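PDB 3G9Q: Iron(3+)-hydroxamate-binding protein FhuD, which binds iron(3+)-hydroxamate complexes such as ferrichrome and hands them to the membrane permease of an ABC transporter for iron uptake. Local coordinates for residues Lys109-Ala112 against Lys113-Gly116; Asp100-Asn104 against Ile105-Lys109; Glu122-Leu125 against Ala126-Asp129; Ile256-Glu259 against Gly260-Glu263. All coordinates share one frame; numbering follows the deposited sequence.

Contact 1: residues Lys109-Ala112 against Lys113-Gly116; sequences KEFA and KMTG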
loop_
_atom_site.group_PDB
_atom_site.type_symbol
_atom_site.label_atom_id
_atom_site.label_comp_id
_atom_site.label_asym_id
_atom_site.label_seq_id
_atom_site.Cartn_x
_atom_site.Cartn_y
_atom_site.Cartn_z
ATOM N N LYS A 109 7.994 -5.283 12.794
ATOM C CA LYS A 109 8.844 -5.724 13.876
ATOM C C LYS A 109 8.046 -5.701 15.170
ATOM O O LYS A 109 8.411 -6.355 16.133
ATOM C CB LYS A 109 10.094 -4.834 13.954
ATOM C CG LYS A 109 10.868 -4.763 12.639
ATOM C CD LYS A 109 12.377 -4.929 12.815
ATOM C CE LYS A 109 13.031 -3.727 13.478
ATOM N NZ LYS A 109 14.490 -3.968 13.727
ATOM N N GLU A 110 6.953 -4.949 15.194
ATOM C CA GLU A 110 6.112 -4.898 16.388
ATOM C C GLU A 110 5.355 -6.216 16.459
ATOM O O GLU A 110 5.290 -6.846 17.510
ATOM C CB GLU A 110 5.108 -3.745 16.300
ATOM C CG GLU A 110 4.239 -3.554 17.541
ATOM C CD GLU A 110 3.068 -2.591 17.310
ATOM O OE1 GLU A 110 2.111 -2.970 16.596
ATOM O OE2 GLU A 110 3.106 -1.456 17.841
ATOM N N PHE A 111 4.792 -6.625 15.324
ATOM C CA PHE A 111 4.029 -7.866 15.228
ATOM C C PHE A 111 4.929 -9.083 15.375
ATOM O O PHE A 111 4.520 -10.085 15.946
ATOM C CB PHE A 111 3.300 -7.943 13.883
ATOM C CG PHE A 111 2.109 -7.022 13.768
ATOM C CD1 PHE A 111 1.771 -6.467 12.542
ATOM C CD2 PHE A 111 1.308 -6.735 14.870
ATOM C CE1 PHE A 111 0.662 -5.644 12.418
ATOM C CE2 PHE A 111 0.193 -5.910 14.749
ATOM C CZ PHE A 111 -0.126 -5.368 13.525
ATOM N N ALA A 112 6.148 -8.996 14.848
ATOM C CA ALA A 112 7.093 -10.102 14.930
ATOM C C ALA A 112 7.449 -10.370 16.389
ATOM O O ALA A 112 7.480 -11.516 16.832
ATOM C CB ALA A 112 8.346 -9.782 14.127
ATOM N N LYS A 113 7.703 -9.298 17.128
ATOM C CA LYS A 113 8.055 -9.384 18.540
ATOM C C LYS A 113 6.863 -9.882 19.339
ATOM O O LYS A 113 7.003 -10.705 20.244
ATOM C CB LYS A 113 8.490 -8.002 19.041
ATOM C CG LYS A 113 9.103 -7.958 20.431
ATOM C CD LYS A 113 8.041 -7.870 21.514
ATOM C CE LYS A 113 8.681 -7.676 22.886
ATOM N NZ LYS A 113 9.575 -8.815 23.282
HETATM N N MSE A 114 5.689 -9.372 18.993
HETATM C CA MSE A 114 4.446 -9.749 19.649
HETATM C C MSE A 114 4.113 -11.230 19.485
HETATM O O MSE A 114 3.544 -11.845 20.385
HETATM C CB MSE A 114 3.293 -8.917 19.082
HETATM C CG MSE A 114 1.901 -9.341 19.550
HETATM SE SE MSE A 114 0.486 -8.450 18.544
HETATM C CE MSE A 114 0.822 -6.610 19.118
ATOM N N THR A 115 4.474 -11.806 18.344
ATOM C CA THR A 115 4.152 -13.204 18.085
ATOM C C THR A 115 5.296 -14.189 18.247
ATOM O O THR A 115 5.082 -15.401 18.173
ATOM C CB THR A 115 3.548 -13.360 16.666
ATOM O OG1 THR A 115 4.456 -12.829 15.686
ATOM C CG2 THR A 115 2.203 -12.614 16.583
ATOM N N GLY A 116 6.499 -13.662 18.470
ATOM C CA GLY A 116 7.677 -14.499 18.637
ATOM C C GLY A 116 8.188 -15.046 17.313
ATOM O O GLY A 116 8.543 -16.220 17.209
#
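The carbonyl oxygen of Phe111 is gripped twice by Thr115: the backbone N lies 3.0 Å from Phe111 O, and Thr115 OG1 donates to the same oxygen over 2.8 Å. The two donors reach the carbonyl from opposite faces of its plane. The threonine hydroxyl sits between backbone N and carbonyl carbon (chi1 56°), a setting that turns OG1 back along the helix onto the preceding turn, while it also bonds to Thr117. With valine at this position the hydroxyl goes, and Phe111 O would probably be left with the backbone N of this residue as its one local donor. One residue earlier, Met114 N donates to Glu110 O at 3.0 Å. Phe111 and Met114, the latter modelled as selenomethionine, run side by side in the same direction, with Met114 SE 4.1 Å from Phe111 CD2. The selenium stays near the ring plane, 78° off the normal, and makes an edge-on Met-aromatic contact. The Phe111 ring itself meets Tyr24 edge-to-face. After Thr115 the chain leaves helical geometry at Gly116, whose N makes a weak 2.9 Å bond to Ala112 O; a positive-phi glycine of this kind is typical of a helix C-terminus, here that of helix 106-115.

Contact 2: residues Asp100-Asn104 against Ile105-Lys109; sequences DKLDN and IEQLK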
loop_
_atom_site.group_PDB
_atom_site.type_symbol
_atom_site.label_atom_id
_atom_site.label_comp_id
_atom_site.label_asym_id
_atom_site.label_seq_id
_atom_site.Cartn_x
_atom_site.Cartn_y
_atom_site.Cartn_z
ATOM N N ASP A 100 -1.449 4.035 11.597
ATOM C CA ASP A 100 -0.370 4.932 11.185
ATOM C C ASP A 100 0.500 5.385 12.359
ATOM O O ASP A 100 1.218 6.381 12.271
ATOM C CB ASP A 100 -0.946 6.152 10.439
ATOM C CG ASP A 100 -0.185 6.472 9.152
ATOM O OD1 ASP A 100 0.922 7.055 9.233
ATOM O OD2 ASP A 100 -0.700 6.132 8.060
ATOM N N LYS A 101 0.433 4.650 13.462
ATOM C CA LYS A 101 1.246 4.988 14.619
ATOM C C LYS A 101 2.686 4.579 14.281
ATOM O O LYS A 101 3.593 5.407 14.309
ATOM C CB LYS A 101 0.743 4.241 15.870
ATOM C CG LYS A 101 0.957 4.988 17.205
ATOM C CD LYS A 101 2.376 4.858 17.757
ATOM C CE LYS A 101 2.585 3.525 18.474
ATOM N NZ LYS A 101 1.684 3.350 19.660
ATOM N N LEU A 102 2.886 3.307 13.935
ATOM C CA LEU A 102 4.215 2.809 13.587
ATOM C C LEU A 102 4.591 3.126 12.144
ATOM O O LEU A 102 3.727 3.225 11.272
ATOM C CB LEU A 102 4.312 1.295 13.816
ATOM C CG LEU A 102 4.224 0.762 15.249
ATOM C CD1 LEU A 102 5.206 1.513 16.141
ATOM C CD2 LEU A 102 2.803 0.929 15.767
ATOM N N ASP A 103 5.892 3.276 11.903
ATOM C CA ASP A 103 6.404 3.587 10.574
ATOM C C ASP A 103 5.777 2.712 9.501
ATOM O O ASP A 103 4.851 3.138 8.809
ATOM C CB ASP A 103 7.929 3.425 10.542
ATOM C CG ASP A 103 8.512 3.597 9.140
ATOM O OD1 ASP A 103 8.371 4.690 8.555
ATOM O OD2 ASP A 103 9.114 2.638 8.618
ATOM N N ASN A 104 6.278 1.486 9.378
ATOM C CA ASN A 104 5.790 0.550 8.373
ATOM C C ASN A 104 6.623 -0.723 8.442
ATOM O O ASN A 104 6.092 -1.831 8.435
ATOM C CB ASN A 104 5.897 1.176 6.980
ATOM C CG ASN A 104 5.352 0.276 5.900
ATOM O OD1 ASN A 104 4.471 -0.540 6.152
ATOM N ND2 ASN A 104 5.860 0.431 4.685
ATOM N N ILE A 105 7.938 -0.547 8.492
ATOM C CA ILE A 105 8.849 -1.669 8.614
ATOM C C ILE A 105 8.933 -1.902 10.115
ATOM O O ILE A 105 9.342 -2.970 10.567
ATOM C CB ILE A 105 10.251 -1.327 8.058
ATOM C CG1 ILE A 105 10.230 -1.344 6.526
ATOM C CG2 ILE A 105 11.279 -2.318 8.584
ATOM C CD1 ILE A 105 11.432 -0.680 5.857
ATOM N N GLU A 106 8.534 -0.885 10.882
ATOM C CA GLU A 106 8.534 -0.965 12.341
ATOM C C GLU A 106 7.303 -1.763 12.761
ATOM O O GLU A 106 7.368 -2.588 13.675
ATOM C CB GLU A 106 8.487 0.439 12.965
ATOM C CG GLU A 106 9.539 1.430 12.425
ATOM C CD GLU A 106 11.004 1.037 12.689
ATOM O OE1 GLU A 106 11.896 1.670 12.069
ATOM O OE2 GLU A 106 11.262 0.120 13.508
ATOM N N GLN A 107 6.189 -1.513 12.070
ATOM C CA GLN A 107 4.915 -2.195 12.316
ATOM C C GLN A 107 5.068 -3.704 12.150
ATOM O O GLN A 107 4.321 -4.476 12.751
ATOM C CB GLN A 107 3.852 -1.679 11.339
ATOM C CG GLN A 107 2.437 -2.192 11.576
ATOM C CD GLN A 107 1.914 -1.862 12.956
ATOM O OE1 GLN A 107 2.310 -2.472 13.939
ATOM N NE2 GLN A 107 1.022 -0.887 13.034
ATOM N N LEU A 108 6.032 -4.112 11.324
ATOM C CA LEU A 108 6.313 -5.532 11.074
ATOM C C LEU A 108 7.149 -6.123 12.209
ATOM O O LEU A 108 7.042 -7.306 12.543
ATOM C CB LEU A 108 7.079 -5.707 9.756
ATOM C CG LEU A 108 7.695 -7.094 9.507
ATOM C CD1 LEU A 108 6.603 -8.123 9.372
ATOM C CD2 LEU A 108 8.551 -7.063 8.264
ATOM N N LYS A 109 7.994 -5.283 12.794
ATOM C CA LYS A 109 8.844 -5.724 13.876
ATOM C C LYS A 109 8.046 -5.701 15.170
ATOM O O LYS A 109 8.411 -6.355 16.133
ATOM C CB LYS A 109 10.094 -4.834 13.954
ATOM C CG LYS A 109 10.868 -4.763 12.639
ATOM C CD LYS A 109 12.377 -4.929 12.815
ATOM C CE LYS A 109 13.031 -3.727 13.478
ATOM N NZ LYS A 109 14.490 -3.968 13.727
#
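Leu102 lies across Gln107 at about a right angle, a packing contact at the turn where the loop after strand 94-97 enters helix 106-115. Leu102 CB rests 3.8 Å from Gln107 CA, and the two beta carbons, Leu102 CB and Gln107 CB, are 3.9 Å apart. Beyond them the leucine methyl CD2 comes within 4.1 Å of Gln107 CD, so the branch lies against the flat amide group at the end of the glutamine. The bend at chi2 (58°) folds the glutamine chain back and brings that amide beside the leucine. Replacing the glutamine with an alanine removes the folded chain and its amide, which would probably open a gap beside Leu102 CD2 and free that branch to turn.

The polar part of the turn is slight. Asp103, its CG placed opposite the backbone N (chi1 174°), accepts a weak bond from the backbone N two residues further on, in the manner of an Asx turn. Glu106 brings a second carboxylate near: Asp103 OD2 and Glu106 OE1 are 4.5 Å apart, a like-charge pairing that probably raises the cost of ionising both, although the placing of these two side chains against each other is doubtful.

Further out, the turn is positioned by its neighbours. Gln107 touches Tyr24 and Tyr27, Leu108 packs on Tyr27 and Trp124, and Ile105 meets Leu125, so the helix start is wedged between helices 25-31 and 118-143. The weak bond of the turn spans 3.4 Å from Ile105 N to Asp103 OD2 and is almost straight, at 173°.

Contact 3: residues Glu122-Leu125 against Ala126-Asp129; sequences EKWL and AKWD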
loop_
_atom_site.group_PDB
_atom_site.type_symbol
_atom_site.label_atom_id
_atom_site.label_comp_id
_atom_site.label_asym_id
_atom_site.label_seq_id
_atom_site.Cartn_x
_atom_site.Cartn_y
_atom_site.Cartn_z
ATOM N N GLU A 122 12.992 -10.350 10.175
ATOM C CA GLU A 122 14.326 -9.895 9.812
ATOM C C GLU A 122 14.737 -10.554 8.501
ATOM O O GLU A 122 15.508 -9.994 7.727
ATOM C CB GLU A 122 15.320 -10.246 10.922
ATOM C CG GLU A 122 15.500 -11.741 11.137
ATOM C CD GLU A 122 16.322 -12.078 12.389
ATOM O OE1 GLU A 122 15.850 -11.806 13.519
ATOM O OE2 GLU A 122 17.442 -12.621 12.239
ATOM N N LYS A 123 14.200 -11.743 8.251
ATOM C CA LYS A 123 14.498 -12.482 7.029
ATOM C C LYS A 123 13.916 -11.742 5.818
ATOM O O LYS A 123 14.622 -11.494 4.839
ATOM C CB LYS A 123 13.909 -13.896 7.126
ATOM C CG LYS A 123 14.571 -14.948 6.240
ATOM C CD LYS A 123 14.391 -14.637 4.763
ATOM C CE LYS A 123 14.933 -15.748 3.871
ATOM N NZ LYS A 123 14.738 -15.444 2.416
ATOM N N TRP A 124 12.631 -11.388 5.896
ATOM C CA TRP A 124 11.944 -10.666 4.823
ATOM C C TRP A 124 12.541 -9.262 4.601
ATOM O O TRP A 124 12.619 -8.785 3.465
ATOM C CB TRP A 124 10.448 -10.534 5.139
ATOM C CG TRP A 124 9.674 -9.818 4.057
ATOM C CD1 TRP A 124 9.043 -10.382 2.974
ATOM C CD2 TRP A 124 9.507 -8.397 3.922
ATOM N NE1 TRP A 124 8.496 -9.394 2.179
ATOM C CE2 TRP A 124 8.768 -8.172 2.736
ATOM C CE3 TRP A 124 9.912 -7.292 4.688
ATOM C CZ2 TRP A 124 8.426 -6.886 2.296
ATOM C CZ3 TRP A 124 9.570 -6.006 4.247
ATOM C CH2 TRP A 124 8.832 -5.821 3.060
ATOM N N LEU A 125 12.940 -8.593 5.684
ATOM C CA LEU A 125 13.542 -7.269 5.581
ATOM C C LEU A 125 14.814 -7.348 4.752
ATOM O O LEU A 125 15.113 -6.450 3.954
ATOM C CB LEU A 125 13.875 -6.717 6.961
ATOM C CG LEU A 125 12.639 -6.333 7.778
ATOM C CD1 LEU A 125 13.059 -5.895 9.196
ATOM C CD2 LEU A 125 11.886 -5.213 7.054
ATOM N N ALA A 126 15.550 -8.435 4.950
ATOM C CA ALA A 126 16.784 -8.693 4.231
ATOM C C ALA A 126 16.464 -8.879 2.750
ATOM O O ALA A 126 17.179 -8.370 1.882
ATOM C CB ALA A 126 17.463 -9.954 4.792
ATOM N N LYS A 127 15.393 -9.618 2.473
ATOM C CA LYS A 127 14.942 -9.873 1.109
ATOM C C LYS A 127 14.455 -8.564 0.491
ATOM O O LYS A 127 14.731 -8.275 -0.673
ATOM C CB LYS A 127 13.787 -10.876 1.125
ATOM C CG LYS A 127 13.205 -11.233 -0.235
ATOM C CD LYS A 127 11.882 -11.978 -0.069
ATOM C CE LYS A 127 12.049 -13.197 0.830
ATOM N NZ LYS A 127 10.760 -13.774 1.298
ATOM N N TRP A 128 13.722 -7.785 1.283
ATOM C CA TRP A 128 13.183 -6.512 0.835
ATOM C C TRP A 128 14.275 -5.548 0.430
ATOM O O TRP A 128 14.232 -4.989 -0.663
ATOM C CB TRP A 128 12.332 -5.879 1.938
ATOM C CG TRP A 128 11.786 -4.505 1.614
ATOM C CD1 TRP A 128 12.073 -3.345 2.259
ATOM C CD2 TRP A 128 10.860 -4.165 0.566
ATOM N NE1 TRP A 128 11.388 -2.299 1.681
ATOM C CE2 TRP A 128 10.636 -2.778 0.639
ATOM C CE3 TRP A 128 10.201 -4.903 -0.430
ATOM C CZ2 TRP A 128 9.778 -2.108 -0.243
ATOM C CZ3 TRP A 128 9.351 -4.239 -1.307
ATOM C CH2 TRP A 128 9.149 -2.858 -1.207
ATOM N N ASP A 129 15.255 -5.340 1.302
ATOM C CA ASP A 129 16.340 -4.410 0.989
ATOM C C ASP A 129 17.190 -4.838 -0.191
ATOM O O ASP A 129 17.796 -3.997 -0.856
ATOM C CB ASP A 129 17.214 -4.192 2.221
ATOM C CG ASP A 129 16.524 -3.336 3.265
ATOM O OD1 ASP A 129 17.132 -3.088 4.329
ATOM O OD2 ASP A 129 15.371 -2.909 3.013
#
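Trp124 and Trp128 stand side by side and point the same way, an i to i+4 aromatic pair on helix 118-143, the long helix that joins the two lobes in binding proteins of the FhuD fold. Both indoles leave the backbone with CG opposite the N (chi1 -179° and 176°), which sets them alongside each other one turn apart. Their planes are nearly parallel, 10° apart, but slid: the six-membered ring of Trp124 and the five-membered ring of Trp128 have centroids 4.8 Å apart and barely overlap. The overlap that remains is at the rims, where Trp124 CH2 lies over one face of Trp128, 3.5 Å from its CG. What fills the Trp124 face instead is the stem of its partner. Trp128 CB sits 3.7 Å from the centroid of the six-membered ring of Trp124, close to the normal, in a CH-pi contact. Leu125 CD2 approaches the Trp124 ring at the edge, in plane. The indole N-H of Trp124 is used by Glu259 on helix 255-270, whose Leu258 and Leu262 also touch Trp128.

Lys127 crosses Trp124 at about a right angle and brings its ammonium group obliquely to the indole, with NZ 4.2 Å from Trp124 CD1. A second amine is nearby: Lys123 NZ stands 4.5 Å from Lys127 NZ, a like-charge pair, and meets Lys127 CE at 3.8 Å.

Contact 4: residues Ile256-Glu259 against Gly260-Glu263; sequences ISLE and GQLE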
loop_
_atom_site.group_PDB
_atom_site.type_symbol
_atom_site.label_atom_id
_atom_site.label_comp_id
_atom_site.label_asym_id
_atom_site.label_seq_id
_atom_site.Cartn_x
_atom_site.Cartn_y
_atom_site.Cartn_z
ATOM N N ILE A 256 3.677 -7.942 1.679
ATOM C CA ILE A 256 3.292 -8.596 0.431
ATOM C C ILE A 256 2.880 -7.583 -0.639
ATOM O O ILE A 256 3.275 -7.706 -1.797
ATOM C CB ILE A 256 2.107 -9.535 0.624
ATOM C CG1 ILE A 256 2.444 -10.573 1.684
ATOM C CG2 ILE A 256 1.733 -10.157 -0.729
ATOM C CD1 ILE A 256 1.255 -11.387 2.185
ATOM N N SER A 257 2.059 -6.610 -0.249
ATOM C CA SER A 257 1.585 -5.592 -1.174
ATOM C C SER A 257 2.740 -4.731 -1.674
ATOM O O SER A 257 2.789 -4.355 -2.854
ATOM C CB SER A 257 0.545 -4.694 -0.507
ATOM O OG SER A 257 -0.680 -5.372 -0.305
ATOM N N LEU A 258 3.661 -4.416 -0.767
ATOM C CA LEU A 258 4.826 -3.612 -1.101
ATOM C C LEU A 258 5.646 -4.338 -2.162
ATOM O O LEU A 258 6.129 -3.722 -3.115
ATOM C CB LEU A 258 5.676 -3.343 0.151
ATOM C CG LEU A 258 5.100 -2.372 1.194
ATOM C CD1 LEU A 258 6.060 -2.228 2.365
ATOM C CD2 LEU A 258 4.841 -1.018 0.543
ATOM N N GLU A 259 5.803 -5.651 -2.005
ATOM C CA GLU A 259 6.551 -6.426 -2.986
ATOM C C GLU A 259 5.856 -6.365 -4.340
ATOM O O GLU A 259 6.499 -6.118 -5.359
ATOM C CB GLU A 259 6.700 -7.881 -2.537
ATOM C CG GLU A 259 7.947 -8.128 -1.690
ATOM C CD GLU A 259 8.170 -9.600 -1.365
ATOM O OE1 GLU A 259 7.530 -10.122 -0.422
ATOM O OE2 GLU A 259 8.981 -10.227 -2.070
ATOM N N GLY A 260 4.543 -6.580 -4.346
ATOM C CA GLY A 260 3.786 -6.529 -5.585
ATOM C C GLY A 260 3.816 -5.157 -6.245
ATOM O O GLY A 260 3.896 -5.043 -7.476
ATOM N N GLN A 261 3.746 -4.112 -5.422
ATOM C CA GLN A 261 3.786 -2.733 -5.914
ATOM C C GLN A 261 5.151 -2.370 -6.488
ATOM O O GLN A 261 5.221 -1.680 -7.495
ATOM C CB GLN A 261 3.442 -1.743 -4.794
ATOM C CG GLN A 261 2.088 -1.957 -4.160
ATOM C CD GLN A 261 1.829 -0.998 -3.018
ATOM O OE1 GLN A 261 0.740 -0.985 -2.443
ATOM N NE2 GLN A 261 2.829 -0.192 -2.677
ATOM N N LEU A 262 6.231 -2.826 -5.853
ATOM C CA LEU A 262 7.568 -2.510 -6.345
ATOM C C LEU A 262 7.827 -3.213 -7.652
ATOM O O LEU A 262 8.598 -2.723 -8.461
ATOM C CB LEU A 262 8.658 -2.901 -5.341
ATOM C CG LEU A 262 10.111 -2.630 -5.794
ATOM C CD1 LEU A 262 10.304 -1.178 -6.204
ATOM C CD2 LEU A 262 11.066 -2.970 -4.665
ATOM N N GLU A 263 7.192 -4.361 -7.858
ATOM C CA GLU A 263 7.372 -5.100 -9.107
ATOM C C GLU A 263 6.683 -4.297 -10.217
ATOM O O GLU A 263 7.259 -4.049 -11.280
ATOM C CB GLU A 263 6.758 -6.501 -8.987
ATOM C CG GLU A 263 7.102 -7.474 -10.126
ATOM C CD GLU A 263 6.293 -8.787 -10.048
ATOM O OE1 GLU A 263 6.334 -9.465 -8.986
ATOM O OE2 GLU A 263 5.619 -9.143 -11.050
#
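The side-chain amide of Gln261 has Leu258 and Ser257 on the same side of its plane, both displaced from its centre: Leu258 CD2 is 4.7 Å and Ser257 CB 4.6 Å from Gln261 CD. Gln261 CG sits too close to Ser257 O in the model, so the exact placing of this side chain is doubtful. Tyr47 and Phe250, both in loops, also touch this side chain. The second flat group, the carboxylate of Glu259, is directed to the neighbouring helix, where its two oxygens are divided between different partners: OE1 is taken by Trp124, and OE2 forms a salt bridge with Lys131. Held at both oxygens, the carboxylate has little freedom to rotate, and the nearby lysine probably stabilises its negative charge.

Gln261, Leu258, Ser257 and Glu259 all sit on helix 255-270, which packs against helix 118-143. Its backbone is in regular i to i+4 register. Gly260 N donates to Ile256 O at 3.1 Å and 165°, Leu262 N to Leu258 O at 2.9 Å, and Glu263 N to Glu259 O at 3.1 Å. Leu262 CB lies 3.5 Å from Leu258 O. Leu258 and Leu262, one turn apart, both meet Ile171 of helix 169-175, so this apolar face of the helix lies against that helix as well. On the first turn the hydroxyl of Ser257 bonds to Asp254 OD1 and to Asn45.

Contacts 2, 1, 3 and 4 follow one another along the chain. Contacts 2 and 1 share Lys109 and mark the start and the end of helix 106-115, with centres 11 Å apart. Contact 3 lies on the next helix, 118-143, about 15 Å from each of them between centres, and Leu125 touches residues of both. Contact 4, on helix 255-270, is 13 Å from contact 3 centre to centre and joined to it by the Trp124 to Glu259 bond. Contacts 1 and 4 do not touch, their nearest atoms lying about 11 Å apart. Helix 118-143 thus ties helix 106-115 to helix 255-270, consistent with a fairly rigid connection between the lobes, as in related binding proteins.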